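Side-chain contacts in putative flavoprotein (Bacteroides eggerthii, PDB 4ICI), which binds flavin mononucleotide in a flavodoxin-like fold and probably takes part in electron transfer or redox chemistry: residues V18-F21 with T27-A30; Q49-A54 with R62-V67; E83-Y88 with K116-V121; I93-W98 with G132-V137; T108-H113 with K140-L145. All coordinates share one frame; numbering follows the deposited sequence. Where two conformers were deposited one is given.

Interaction 1 of 5, residues V18-F21 with T27-A30; sequences VAYF and TARA. With FMN (flavin mononucleotide), chain B; EDO (1,2-ethanediol), chain G.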
# COMPACT_ATOMS: atom_id res chain seq x y z
N VAL A 18 3.68 -2.09 8.69
CA VAL A 18 3.11 -2.59 7.45
C VAL A 18 1.70 -2.00 7.36
O VAL A 18 0.77 -2.50 8.00
CB VAL A 18 3.14 -4.14 7.36
CG1 VAL A 18 2.53 -4.64 6.06
CG2 VAL A 18 4.56 -4.70 7.59
N ALA A 19 1.58 -0.92 6.60
CA ALA A 19 0.29 -0.29 6.33
C ALA A 19 -0.27 -0.87 5.05
O ALA A 19 0.48 -1.11 4.10
CB ALA A 19 0.45 1.25 6.22
N TYR A 20 -1.58 -1.11 5.00
CA TYR A 20 -2.15 -1.68 3.80
C TYR A 20 -3.61 -1.37 3.65
O TYR A 20 -4.33 -1.27 4.66
CB TYR A 20 -1.92 -3.21 3.74
CG TYR A 20 -2.72 -3.94 4.79
CD1 TYR A 20 -2.27 -4.05 6.11
CD2 TYR A 20 -3.97 -4.43 4.48
CE1 TYR A 20 -3.04 -4.69 7.07
CE2 TYR A 20 -4.73 -5.05 5.42
CZ TYR A 20 -4.27 -5.18 6.72
OH TYR A 20 -5.05 -5.82 7.68
N PHE A 21 -4.02 -1.27 2.40
CA PHE A 21 -5.43 -1.25 2.02
C PHE A 21 -5.75 -2.58 1.33
O PHE A 21 -4.98 -3.07 0.49
CB PHE A 21 -5.69 -0.08 1.07
CG PHE A 21 -7.05 -0.11 0.40
CD1 PHE A 21 -8.21 -0.06 1.15
CD2 PHE A 21 -7.15 -0.16 -0.96
CE1 PHE A 21 -9.43 -0.10 0.54
CE2 PHE A 21 -8.38 -0.19 -1.57
CZ PHE A 21 -9.53 -0.17 -0.81
N THR A 27 -4.69 -8.54 -0.39
CA THR A 27 -3.57 -7.73 0.08
C THR A 27 -3.40 -7.85 1.59
O THR A 27 -2.27 -7.80 2.09
CB THR A 27 -3.73 -6.26 -0.34
OG1 THR A 27 -4.02 -6.25 -1.75
CG2 THR A 27 -2.45 -5.47 -0.10
N ALA A 28 -4.50 -8.01 2.32
CA ALA A 28 -4.39 -8.23 3.77
C ALA A 28 -3.56 -9.49 4.06
O ALA A 28 -2.75 -9.52 5.00
CB ALA A 28 -5.78 -8.33 4.40
N ARG A 29 -3.79 -10.54 3.28
CA ARG A 29 -3.05 -11.78 3.50
C ARG A 29 -1.57 -11.60 3.19
O ARG A 29 -0.71 -12.09 3.95
CB ARG A 29 -3.67 -12.92 2.69
CG ARG A 29 -5.03 -13.37 3.25
CD ARG A 29 -5.60 -14.67 2.62
NE ARG A 29 -5.64 -14.68 1.15
CZ ARG A 29 -6.62 -14.20 0.38
NH1 ARG A 29 -7.69 -13.61 0.90
NH2 ARG A 29 -6.51 -14.30 -0.95
N ALA A 30 -1.26 -10.87 2.11
CA ALA A 30 0.13 -10.54 1.79
C ALA A 30 0.76 -9.72 2.93
O ALA A 30 1.89 -9.98 3.36
CB ALA A 30 0.21 -9.79 0.46
N1 FMN B . -5.38 -6.47 -11.47
C2 FMN B . -4.36 -6.27 -12.36
O2 FMN B . -3.55 -7.17 -12.56
N3 FMN B . -4.27 -5.06 -13.03
C4 FMN B . -5.19 -4.04 -12.88
O4 FMN B . -4.97 -2.98 -13.49
C4A FMN B . -6.26 -4.26 -11.99
N5 FMN B . -7.25 -3.27 -11.81
C5A FMN B . -8.27 -3.53 -10.88
C6 FMN B . -9.25 -2.56 -10.65
C7 FMN B . -10.25 -2.77 -9.74
C7M FMN B . -11.26 -1.70 -9.47
C8 FMN B . -10.31 -3.95 -9.02
C8M FMN B . -11.43 -4.19 -8.03
C9 FMN B . -9.35 -4.93 -9.25
C9A FMN B . -8.30 -4.73 -10.17
N10 FMN B . -7.32 -5.71 -10.39
C10 FMN B . -6.31 -5.47 -11.29
C1' FMN B . -7.34 -6.99 -9.59
C2' FMN B . -6.74 -6.70 -8.18
O2' FMN B . -5.51 -6.03 -8.20
C3' FMN B . -6.47 -8.00 -7.40
O3' FMN B . -7.64 -8.88 -7.47
C4' FMN B . -6.00 -7.77 -5.94
O4' FMN B . -5.40 -8.97 -5.51
C5' FMN B . -7.25 -7.49 -5.01
O5' FMN B . -6.71 -7.29 -3.73
P FMN B . -7.62 -7.16 -2.42
O1P FMN B . -8.31 -8.52 -2.28
O2P FMN B . -6.77 -6.76 -1.30
O3P FMN B . -8.66 -6.05 -2.60
C1 EDO G . -7.73 -6.27 6.46
O1 EDO G . -7.48 -6.15 7.86
C2 EDO G . -8.90 -7.13 5.96
O2 EDO G . -8.79 -8.59 6.05
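Y20 meets A28 through apolar contact. The CE2 corner of the Y20 ring lies 3.6 Å from CB of A28, which approaches obliquely. Chi1 of 69° puts CG of Y20 between the backbone N and the carbonyl carbon, which turns the ring toward the helix. A second contact is F21 against T27: F21 O lies 3.5 Å from T27 CB. That carbonyl oxygen is buried here and has no polar partner in the model.

The polar bonds run to the cofactor. T27 grips one phosphate oxygen of the flavin mononucleotide twice, from its backbone N to O2P at 2.9 Å and from its OG1 to O2P at 2.8 Å. The first bond is fairly straight, at 163°. Y20 OH makes a doubtful, very short approach to an ethanediol, probably from the crystallisation liquor.

Strand 16-20 lies between strands 41-44 and 90-96 in the parallel sheet. Helix 26-38 follows it in a beta-alpha-beta unit, and the phosphate sits by the helix's first turn.

Interaction 2 of 5, residues Q49-A54 with R62-V67; sequences QPYTSA and RSRSSV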
# COMPACT_ATOMS: atom_id res chain seq x y z
N GLN A 49 -16.03 4.79 4.40
CA GLN A 49 -17.14 4.13 3.74
C GLN A 49 -16.62 2.89 3.04
O GLN A 49 -15.90 2.99 2.04
CB GLN A 49 -17.82 5.04 2.72
CG GLN A 49 -19.07 4.40 2.07
CD GLN A 49 -19.83 5.30 1.17
OE1 GLN A 49 -20.12 4.96 -0.03
NE2 GLN A 49 -20.20 6.44 1.71
N PRO A 50 -16.94 1.70 3.58
CA PRO A 50 -16.47 0.45 2.96
C PRO A 50 -16.81 0.30 1.48
O PRO A 50 -17.85 0.77 1.02
CB PRO A 50 -17.17 -0.63 3.77
CG PRO A 50 -17.33 0.01 5.13
CD PRO A 50 -17.64 1.44 4.84
N TYR A 51 -15.94 -0.40 0.74
CA TYR A 51 -16.15 -0.71 -0.65
C TYR A 51 -17.01 -1.96 -0.79
O TYR A 51 -16.65 -3.03 -0.28
CB TYR A 51 -14.81 -0.92 -1.36
CG TYR A 51 -14.02 0.35 -1.55
CD1 TYR A 51 -13.20 0.84 -0.55
CD2 TYR A 51 -14.08 1.05 -2.75
CE1 TYR A 51 -12.48 2.01 -0.73
CE2 TYR A 51 -13.39 2.23 -2.94
CZ TYR A 51 -12.56 2.69 -1.93
OH TYR A 51 -11.86 3.88 -2.08
N THR A 52 -18.12 -1.80 -1.49
CA THR A 52 -19.00 -2.90 -1.85
C THR A 52 -18.54 -3.59 -3.14
O THR A 52 -17.71 -3.09 -3.89
CB THR A 52 -20.41 -2.39 -2.12
OG1 THR A 52 -20.32 -1.53 -3.26
CG2 THR A 52 -21.02 -1.64 -0.91
N SER A 53 -19.11 -4.76 -3.43
CA SER A 53 -18.82 -5.41 -4.71
C SER A 53 -19.16 -4.51 -5.88
O SER A 53 -18.39 -4.42 -6.85
CB SER A 53 -19.54 -6.75 -4.82
OG SER A 53 -19.13 -7.61 -3.78
N ALA A 54 -20.28 -3.80 -5.81
CA ALA A 54 -20.66 -2.88 -6.86
C ALA A 54 -19.61 -1.78 -7.04
O ALA A 54 -19.27 -1.41 -8.17
CB ALA A 54 -22.03 -2.25 -6.56
N ARG A 62 -19.33 3.97 -14.12
CA ARG A 62 -19.92 4.79 -13.07
C ARG A 62 -19.71 4.20 -11.67
O ARG A 62 -20.17 4.77 -10.69
CB ARG A 62 -21.43 4.98 -13.32
CG ARG A 62 -21.76 5.76 -14.59
CD ARG A 62 -23.28 5.91 -14.75
N SER A 63 -19.00 3.08 -11.55
CA SER A 63 -18.72 2.55 -10.21
C SER A 63 -17.83 3.48 -9.42
O SER A 63 -17.04 4.26 -10.00
CB SER A 63 -18.06 1.18 -10.27
OG SER A 63 -16.74 1.27 -10.79
N ARG A 64 -17.88 3.35 -8.10
CA ARG A 64 -17.07 4.17 -7.23
C ARG A 64 -15.59 4.07 -7.60
O ARG A 64 -14.89 5.08 -7.68
CB ARG A 64 -17.29 3.74 -5.80
CG ARG A 64 -16.47 4.47 -4.75
CD ARG A 64 -16.66 3.86 -3.43
NE ARG A 64 -15.89 4.51 -2.37
CZ ARG A 64 -15.83 4.05 -1.12
NH1 ARG A 64 -16.51 2.96 -0.79
NH2 ARG A 64 -15.09 4.66 -0.22
N SER A 65 -15.12 2.85 -7.85
CA SER A 65 -13.71 2.66 -8.17
C SER A 65 -13.35 3.27 -9.52
O SER A 65 -12.28 3.86 -9.66
CB SER A 65 -13.29 1.19 -8.09
OG SER A 65 -13.95 0.35 -9.02
N SER A 66 -14.25 3.19 -10.50
CA SER A 66 -13.96 3.81 -11.80
C SER A 66 -13.86 5.32 -11.68
O SER A 66 -12.97 5.94 -12.26
CB SER A 66 -15.04 3.45 -12.82
OG SER A 66 -14.97 2.09 -13.14
N VAL A 67 -14.79 5.92 -10.95
CA VAL A 67 -14.82 7.37 -10.73
C VAL A 67 -13.55 7.82 -10.00
O VAL A 67 -12.91 8.79 -10.39
CB VAL A 67 -16.10 7.77 -9.97
CG1 VAL A 67 -16.03 9.23 -9.45
CG2 VAL A 67 -17.32 7.49 -10.87
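R64 lays its guanidinium flat on the ring of Y51. The two planes are 7° apart and the centres 3.6 Å apart. R64 CZ stands over the ring face, 15° off the normal, so the stack is also a cation-pi contact. R64 NE comes nearest the ring, 3.4 Å from Y51 CE2. The R64 chain is extended from CG to NE and crosses the tyrosine side chain at about a right angle.

The guanidinium edge faces the backbone of the other segment. NH1 and NH2 of R64 both bond in the guanidinium plane to Q49 O, each at 2.9 Å. NH2 reaches the oxygen in the carbonyl plane, whereas NH1 comes from above it. A weak bond from R64 NH1 to P50 O adds to the grip. These bonds should limit rotation of the group and hold it flat on Y51. D55 forms a salt bridge with R64, and E68 takes the hydroxyl of Y51.

S63 CB packs on A54 O at 3.5 Å. S63 is the N-cap of helix 64-70; its OG accepts from S66 N and is also bonded to D57 O. A cation-pi stack thus ties a helix N-terminus to the preceding loop, close to the flavin site, where S65 touches the cofactor.

Interaction 3 of 5, residues E83-Y88 with K116-V121; sequences ENIGTY and KGKTVV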
# COMPACT_ATOMS: atom_id res chain seq x y z
N GLU A 83 -1.89 6.62 15.01
CA GLU A 83 -1.51 7.72 15.91
C GLU A 83 -0.01 7.79 16.27
O GLU A 83 0.55 8.87 16.45
CB GLU A 83 -2.35 7.64 17.19
CG GLU A 83 -3.85 7.79 16.93
N ASN A 84 0.63 6.63 16.35
CA ASN A 84 2.06 6.55 16.68
C ASN A 84 2.97 6.45 15.46
O ASN A 84 4.08 5.93 15.56
CB ASN A 84 2.34 5.33 17.58
CG ASN A 84 2.13 4.00 16.86
OD1 ASN A 84 1.42 3.94 15.82
ND2 ASN A 84 2.76 2.94 17.39
N ILE A 85 2.50 6.91 14.31
CA ILE A 85 3.27 6.82 13.06
C ILE A 85 4.70 7.37 13.22
O ILE A 85 5.63 6.86 12.59
CB ILE A 85 2.51 7.53 11.88
CG1 ILE A 85 3.21 7.30 10.52
CG2 ILE A 85 2.32 9.03 12.16
CD1 ILE A 85 3.08 5.91 10.02
N GLY A 86 4.87 8.39 14.07
CA GLY A 86 6.18 8.99 14.30
C GLY A 86 7.27 8.04 14.77
O GLY A 86 8.45 8.27 14.50
N THR A 87 6.87 6.96 15.44
CA THR A 87 7.82 6.01 16.04
C THR A 87 8.50 5.06 15.03
O THR A 87 9.51 4.41 15.34
CB THR A 87 7.14 5.14 17.12
OG1 THR A 87 6.20 4.22 16.54
CG2 THR A 87 6.45 6.03 18.16
N TYR A 88 7.96 4.98 13.81
CA TYR A 88 8.43 3.97 12.86
C TYR A 88 9.57 4.50 12.00
O TYR A 88 9.57 5.64 11.58
CB TYR A 88 7.29 3.45 11.98
CG TYR A 88 6.23 2.74 12.78
CD1 TYR A 88 6.40 1.42 13.18
CD2 TYR A 88 5.06 3.40 13.17
CE1 TYR A 88 5.43 0.77 13.96
CE2 TYR A 88 4.10 2.76 13.94
CZ TYR A 88 4.28 1.45 14.34
OH TYR A 88 3.31 0.82 15.11
N LYS A 116 8.17 11.77 6.35
CA LYS A 116 9.51 12.38 6.27
C LYS A 116 10.52 11.67 7.15
O LYS A 116 10.23 11.34 8.30
CB LYS A 116 9.42 13.87 6.66
CG LYS A 116 10.75 14.62 6.68
CD LYS A 116 10.55 16.14 6.87
CE LYS A 116 10.19 16.48 8.30
NZ LYS A 116 10.37 17.93 8.57
N GLY A 117 11.68 11.36 6.57
CA GLY A 117 12.75 10.70 7.29
C GLY A 117 12.69 9.19 7.31
O GLY A 117 13.68 8.56 7.62
N LYS A 118 11.56 8.61 6.94
CA LYS A 118 11.37 7.19 6.97
C LYS A 118 11.72 6.53 5.64
O LYS A 118 11.74 7.16 4.58
CB LYS A 118 9.92 6.87 7.32
CG LYS A 118 9.41 7.56 8.58
CD LYS A 118 8.05 7.08 8.97
CE LYS A 118 7.42 7.97 10.01
NZ LYS A 118 8.22 8.00 11.25
N THR A 119 11.99 5.23 5.70
CA THR A 119 12.11 4.42 4.50
C THR A 119 10.69 3.98 4.15
O THR A 119 10.01 3.41 5.00
CB THR A 119 13.02 3.21 4.74
OG1 THR A 119 14.31 3.69 5.15
CG2 THR A 119 13.15 2.39 3.49
N VAL A 120 10.26 4.19 2.90
CA VAL A 120 8.89 3.89 2.46
C VAL A 120 8.97 2.88 1.31
O VAL A 120 9.71 3.12 0.35
CB VAL A 120 8.14 5.16 2.06
CG1 VAL A 120 6.70 4.85 1.71
CG2 VAL A 120 8.26 6.25 3.19
N VAL A 121 8.23 1.78 1.40
CA VAL A 121 8.38 0.65 0.47
C VAL A 121 6.99 0.15 0.07
O VAL A 121 6.23 -0.27 0.92
CB VAL A 121 9.18 -0.51 1.09
CG1 VAL A 121 9.54 -1.52 -0.02
CG2 VAL A 121 10.42 -0.03 1.88
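K118 reaches the 83-88 segment with its ammonium group, and hydrogen bonds to backbone carbonyls carry the contact. NZ of K118 bonds to Y88 O at 2.7 Å, lying in the plane of that carbonyl. K118 NZ also bonds to I85 O at 3.1 Å, tilted 25° from the carbonyl plane. A weak bond to G86 O, 3.3 Å from K118 NZ, completes the set. The chain is bent at its last torsion, chi4 -61°, which turns the nitrogen in among the three oxygens. I85 O also accepts from Y88 N, and the two donors come from opposite faces of its plane. The positive charge is probably stabilised by the three carbonyls.

Apolar contact is slight. CG1 of I85 lies 4.3 Å from K118 CE.

Within 83-88, the short 3-10 turn is braced by T87 OG1 bonding to N84 O at 2.9 Å. The hydroxyl of Y88 is held by D41 and also accepts from N84 ND2.

The 83-88 segment leads into strand 90-96, and K118 immediately precedes strand 119-125. These strands are parallel neighbours, so the lysine joins their N-terminal approaches. I85 and Y88 also touch L17 of strand 16-20.

Interaction 4 of 5, residues I93-W98 with G132-V137; sequences IGYPIW and GNSATV. With FMN (flavin mononucleotide), chain B.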
# COMPACT_ATOMS: atom_id res chain seq x y z
N ILE A 93 3.86 0.06 2.43
CA ILE A 93 2.53 0.51 2.05
C ILE A 93 1.99 -0.43 0.98
O ILE A 93 2.50 -0.48 -0.14
CB ILE A 93 2.54 1.93 1.48
CG1 ILE A 93 3.15 2.91 2.47
CG2 ILE A 93 1.12 2.35 1.11
CD1 ILE A 93 3.27 4.37 1.97
N GLY A 94 0.97 -1.23 1.34
CA GLY A 94 0.43 -2.22 0.47
C GLY A 94 -0.95 -1.91 -0.06
O GLY A 94 -1.78 -1.24 0.59
N TYR A 95 -1.21 -2.43 -1.25
CA TYR A 95 -2.47 -2.15 -1.96
C TYR A 95 -2.72 -3.18 -3.05
O TYR A 95 -1.80 -3.75 -3.61
CB TYR A 95 -2.47 -0.72 -2.56
CG TYR A 95 -1.21 -0.37 -3.34
CD1 TYR A 95 -0.11 0.18 -2.70
CD2 TYR A 95 -1.12 -0.60 -4.68
CE1 TYR A 95 1.06 0.46 -3.41
CE2 TYR A 95 0.03 -0.32 -5.40
CZ TYR A 95 1.11 0.21 -4.76
OH TYR A 95 2.28 0.49 -5.45
N PRO A 96 -3.99 -3.34 -3.43
CA PRO A 96 -4.31 -4.00 -4.69
C PRO A 96 -4.01 -3.05 -5.85
O PRO A 96 -4.20 -1.83 -5.72
CB PRO A 96 -5.80 -4.23 -4.58
CG PRO A 96 -6.31 -3.08 -3.73
CD PRO A 96 -5.19 -2.83 -2.75
N ILE A 97 -3.56 -3.57 -6.97
CA ILE A 97 -3.40 -2.77 -8.20
C ILE A 97 -4.77 -2.50 -8.80
O ILE A 97 -5.50 -3.44 -9.06
CB ILE A 97 -2.57 -3.51 -9.27
CG1 ILE A 97 -1.15 -3.82 -8.79
CG2 ILE A 97 -2.56 -2.73 -10.62
CD1 ILE A 97 -0.35 -2.59 -8.29
N TRP A 98 -5.14 -1.24 -8.97
CA TRP A 98 -6.38 -0.83 -9.62
C TRP A 98 -6.03 0.03 -10.84
O TRP A 98 -5.44 1.09 -10.70
CB TRP A 98 -7.27 -0.01 -8.69
CG TRP A 98 -7.99 -0.76 -7.63
CD1 TRP A 98 -7.87 -2.09 -7.29
CD2 TRP A 98 -8.89 -0.19 -6.67
NE1 TRP A 98 -8.68 -2.38 -6.21
CE2 TRP A 98 -9.30 -1.23 -5.82
CE3 TRP A 98 -9.40 1.09 -6.46
CZ2 TRP A 98 -10.21 -1.04 -4.78
CZ3 TRP A 98 -10.30 1.26 -5.43
CH2 TRP A 98 -10.69 0.20 -4.59
N GLY A 132 5.29 -2.16 -10.97
CA GLY A 132 6.15 -1.06 -11.40
C GLY A 132 5.46 0.25 -11.69
O GLY A 132 5.91 1.31 -11.23
N ASN A 133 4.40 0.20 -12.49
CA ASN A 133 3.72 1.46 -12.83
C ASN A 133 3.19 2.21 -11.61
O ASN A 133 3.44 3.40 -11.44
CB ASN A 133 2.61 1.27 -13.84
CG ASN A 133 2.11 2.59 -14.39
OD1 ASN A 133 2.85 3.26 -15.14
ND2 ASN A 133 0.94 3.02 -13.95
N SER A 134 2.54 1.46 -10.74
CA SER A 134 1.91 2.08 -9.58
C SER A 134 2.99 2.70 -8.71
O SER A 134 2.81 3.79 -8.17
CB SER A 134 1.08 1.04 -8.82
OG SER A 134 1.87 0.05 -8.16
N ALA A 135 4.11 1.98 -8.53
CA ALA A 135 5.21 2.46 -7.72
C ALA A 135 5.89 3.69 -8.32
O ALA A 135 6.25 4.63 -7.61
CB ALA A 135 6.21 1.34 -7.49
N THR A 136 6.04 3.68 -9.63
CA THR A 136 6.61 4.85 -10.35
C THR A 136 5.74 6.09 -10.14
O THR A 136 6.25 7.16 -9.83
CB THR A 136 6.78 4.54 -11.83
OG1 THR A 136 7.79 3.54 -11.96
CG2 THR A 136 7.15 5.77 -12.66
N VAL A 137 4.43 5.93 -10.30
CA VAL A 137 3.52 7.07 -10.13
C VAL A 137 3.56 7.58 -8.68
O VAL A 137 3.62 8.79 -8.44
CB VAL A 137 2.11 6.75 -10.63
CG1 VAL A 137 1.13 7.90 -10.35
CG2 VAL A 137 2.13 6.41 -12.12
N1 FMN B . -5.38 -6.47 -11.47
C2 FMN B . -4.36 -6.27 -12.36
O2 FMN B . -3.55 -7.17 -12.56
N3 FMN B . -4.27 -5.06 -13.03
C4 FMN B . -5.19 -4.04 -12.88
O4 FMN B . -4.97 -2.98 -13.49
C4A FMN B . -6.26 -4.26 -11.99
N5 FMN B . -7.25 -3.27 -11.81
C5A FMN B . -8.27 -3.53 -10.88
C6 FMN B . -9.25 -2.56 -10.65
C7 FMN B . -10.25 -2.77 -9.74
C7M FMN B . -11.26 -1.70 -9.47
C8 FMN B . -10.31 -3.95 -9.02
C8M FMN B . -11.43 -4.19 -8.03
C9 FMN B . -9.35 -4.93 -9.25
C9A FMN B . -8.30 -4.73 -10.17
N10 FMN B . -7.32 -5.71 -10.39
C10 FMN B . -6.31 -5.47 -11.29
C1' FMN B . -7.34 -6.99 -9.59
C2' FMN B . -6.74 -6.70 -8.18
O2' FMN B . -5.51 -6.03 -8.20
C3' FMN B . -6.47 -8.00 -7.40
O3' FMN B . -7.64 -8.88 -7.47
C4' FMN B . -6.00 -7.77 -5.94
O4' FMN B . -5.40 -8.97 -5.51
C5' FMN B . -7.25 -7.49 -5.01
O5' FMN B . -6.71 -7.29 -3.73
P FMN B . -7.62 -7.16 -2.42
O1P FMN B . -8.31 -8.52 -2.28
O2P FMN B . -6.77 -6.76 -1.30
O3P FMN B . -8.66 -6.05 -2.60
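Chi1 of Y95, 48°, sets CG between the backbone N and the carbonyl carbon and points the ring toward helix 132-141. Chi1 of S134, 70°, puts OG in the equivalent place, turned to the tyrosine hydroxyl. Y95 OH donates to S134 OG at 2.8 Å. The serine oxygen sits at the ring edge, near its plane, and is also 3.3 Å from Y95 CE2. S134 OG is hydrogen-bonded as well to I131 O, so it links the tyrosine to the backbone just before the helix.

I97 faces the cofactor. In one of its two conformers, I97 CG2 lies 3.7 Å from C4 of the flavin. I97 O accepts from the ribityl O2' at 2.7 Å. The five-membered side of the W98 indole lies over the dimethylbenzene edge, offset, with W98 CD1 3.5 Å from flavin C7.

This is a flavodoxin-like flavin site: the loop leaving the C-terminal end of strand 90-96 lines the cofactor, while Y95 behind it is fastened to helix 132-141.

Interaction 5 of 5, residues T108-H113 with K140-L145; sequences TFIEGH and KTYPDL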
# COMPACT_ATOMS: atom_id res chain seq x y z
N THR A 108 -4.57 9.25 0.23
CA THR A 108 -5.10 9.79 1.49
C THR A 108 -4.19 9.42 2.67
O THR A 108 -3.86 10.28 3.51
CB THR A 108 -6.51 9.29 1.79
OG1 THR A 108 -7.29 9.43 0.60
CG2 THR A 108 -7.12 10.01 2.99
N PHE A 109 -3.73 8.17 2.70
CA PHE A 109 -2.83 7.72 3.74
C PHE A 109 -1.52 8.52 3.77
O PHE A 109 -1.11 9.05 4.83
CB PHE A 109 -2.51 6.23 3.59
CG PHE A 109 -1.42 5.78 4.52
CD1 PHE A 109 -1.65 5.67 5.88
CD2 PHE A 109 -0.14 5.46 4.02
CE1 PHE A 109 -0.63 5.29 6.74
CE2 PHE A 109 0.85 5.10 4.89
CZ PHE A 109 0.61 5.01 6.23
N ILE A 110 -0.87 8.61 2.61
CA ILE A 110 0.45 9.26 2.53
C ILE A 110 0.32 10.74 2.93
O ILE A 110 1.17 11.26 3.65
CB ILE A 110 1.05 9.11 1.14
CG1 ILE A 110 1.47 7.65 0.90
CG2 ILE A 110 2.27 10.06 0.92
CD1 ILE A 110 1.73 7.33 -0.55
N GLU A 111 -0.74 11.40 2.46
CA GLU A 111 -0.89 12.82 2.71
C GLU A 111 -1.32 13.16 4.15
O GLU A 111 -1.16 14.30 4.62
CB GLU A 111 -1.84 13.43 1.67
CG GLU A 111 -1.24 13.41 0.30
CD GLU A 111 -2.16 13.86 -0.80
OE1 GLU A 111 -3.28 14.37 -0.50
OE2 GLU A 111 -1.74 13.71 -1.98
N GLY A 112 -1.83 12.17 4.86
CA GLY A 112 -2.31 12.37 6.21
C GLY A 112 -1.36 11.92 7.32
O GLY A 112 -1.67 12.10 8.50
N HIS A 113 -0.24 11.29 6.94
CA HIS A 113 0.74 10.80 7.90
C HIS A 113 2.11 11.38 7.52
O HIS A 113 2.47 11.34 6.36
CB HIS A 113 0.78 9.27 7.87
CG HIS A 113 -0.47 8.61 8.39
ND1 HIS A 113 -1.62 8.51 7.65
CD2 HIS A 113 -0.73 8.01 9.57
CE1 HIS A 113 -2.54 7.87 8.36
NE2 HIS A 113 -2.03 7.56 9.53
N LYS A 140 6.84 9.54 -8.15
CA LYS A 140 6.78 10.84 -8.81
C LYS A 140 5.83 11.80 -8.11
O LYS A 140 6.04 13.01 -8.12
CB LYS A 140 6.40 10.68 -10.28
CG LYS A 140 7.48 10.03 -11.14
CD LYS A 140 7.01 9.83 -12.57
CE LYS A 140 8.09 9.28 -13.48
NZ LYS A 140 9.20 10.27 -13.65
N THR A 141 4.77 11.26 -7.51
CA THR A 141 3.81 12.10 -6.78
C THR A 141 4.38 12.62 -5.45
O THR A 141 4.11 13.76 -5.04
CB THR A 141 2.49 11.33 -6.49
OG1 THR A 141 1.99 10.78 -7.71
CG2 THR A 141 1.44 12.24 -5.85
N TYR A 142 5.21 11.80 -4.81
CA TYR A 142 5.75 12.10 -3.47
C TYR A 142 7.27 11.98 -3.49
O TYR A 142 7.87 11.12 -2.82
CB TYR A 142 5.15 11.18 -2.44
CG TYR A 142 3.64 11.24 -2.43
CD1 TYR A 142 2.98 12.37 -1.99
CD2 TYR A 142 2.87 10.17 -2.87
CE1 TYR A 142 1.58 12.47 -2.04
CE2 TYR A 142 1.49 10.24 -2.91
CZ TYR A 142 0.84 11.39 -2.48
OH TYR A 142 -0.53 11.48 -2.52
N PRO A 143 7.93 12.85 -4.26
CA PRO A 143 9.36 12.67 -4.50
C PRO A 143 10.26 13.00 -3.31
O PRO A 143 11.43 12.61 -3.33
CB PRO A 143 9.64 13.64 -5.66
CG PRO A 143 8.64 14.71 -5.46
CD PRO A 143 7.41 13.92 -5.11
N ASP A 144 9.72 13.68 -2.31
CA ASP A 144 10.49 14.00 -1.11
C ASP A 144 10.64 12.82 -0.18
O ASP A 144 11.50 12.85 0.70
CB ASP A 144 9.88 15.15 -0.32
CG ASP A 144 9.94 16.46 -1.03
OD1 ASP A 144 10.97 16.83 -1.59
OD2 ASP A 144 8.91 17.16 -1.00
N LEU A 145 9.84 11.77 -0.36
CA LEU A 145 9.99 10.58 0.47
C LEU A 145 11.13 9.69 0.03
O LEU A 145 11.53 9.70 -1.14
CB LEU A 145 8.68 9.76 0.49
CG LEU A 145 7.45 10.55 0.95
CD1 LEU A 145 6.21 9.63 0.97
CD2 LEU A 145 7.69 11.18 2.33
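Segment 108-113 carries the last turn of helix 104-112, whereas 140-145 leaves helix 132-141. Y142 is the first residue out of helical geometry and starts a type I turn to L145. The closest CA atoms across the contact are those of I110 and Y142, 8.5 Å apart.

The CG2 methyl of I110 sits over the centre of the Y142 ring as a CH-pi contact. It is 3.6 Å from the centroid and 3° off the normal. I110 CD1 touches the ring rim at Y142 CE2, 3.8 Å away. T141 CG2 lies over the opposite face. CG2 of I110 also meets L145 CD1 at 4.0 Å.

At the ring edge, Y142 OH donates to E111 OE2 at 2.6 Å. The hydroxyl meets the oxygen from above the carboxylate plane, which is 71° from the ring plane. E111 OE1 makes a salt bridge with R75, and N107 bonds to the tyrosine hydroxyl.

The contact thus pairs a ring clasped by methyls with a short hydrogen bond to a carboxylate. The R75 salt bridge probably favours the ionised form of E111.

How the interactions relate
Interactions 1 and 4 share the flavin: T27 binds its phosphate, while I97 and W98 line the ribityl chain and isoalloxazine. Their strands pair directly, with A19 O 2.8 Å from G94 N. Interaction 2 closes on the same site through Y51, whose ring touches both F21 and W98. Its centre is about 18 Å from that of interaction 4. Interaction 3 lies on the other side of the chain's centre from interaction 2, their centres about 30 Å apart. It continues the sheet from interaction 4, as V121 O lies 2.8 Å from I93 N. Interaction 5 packs against I93 through F109 and I110, I93 CD1 lying 3.9 Å from I110 CG1, and shares helix 132-141 with interaction 4.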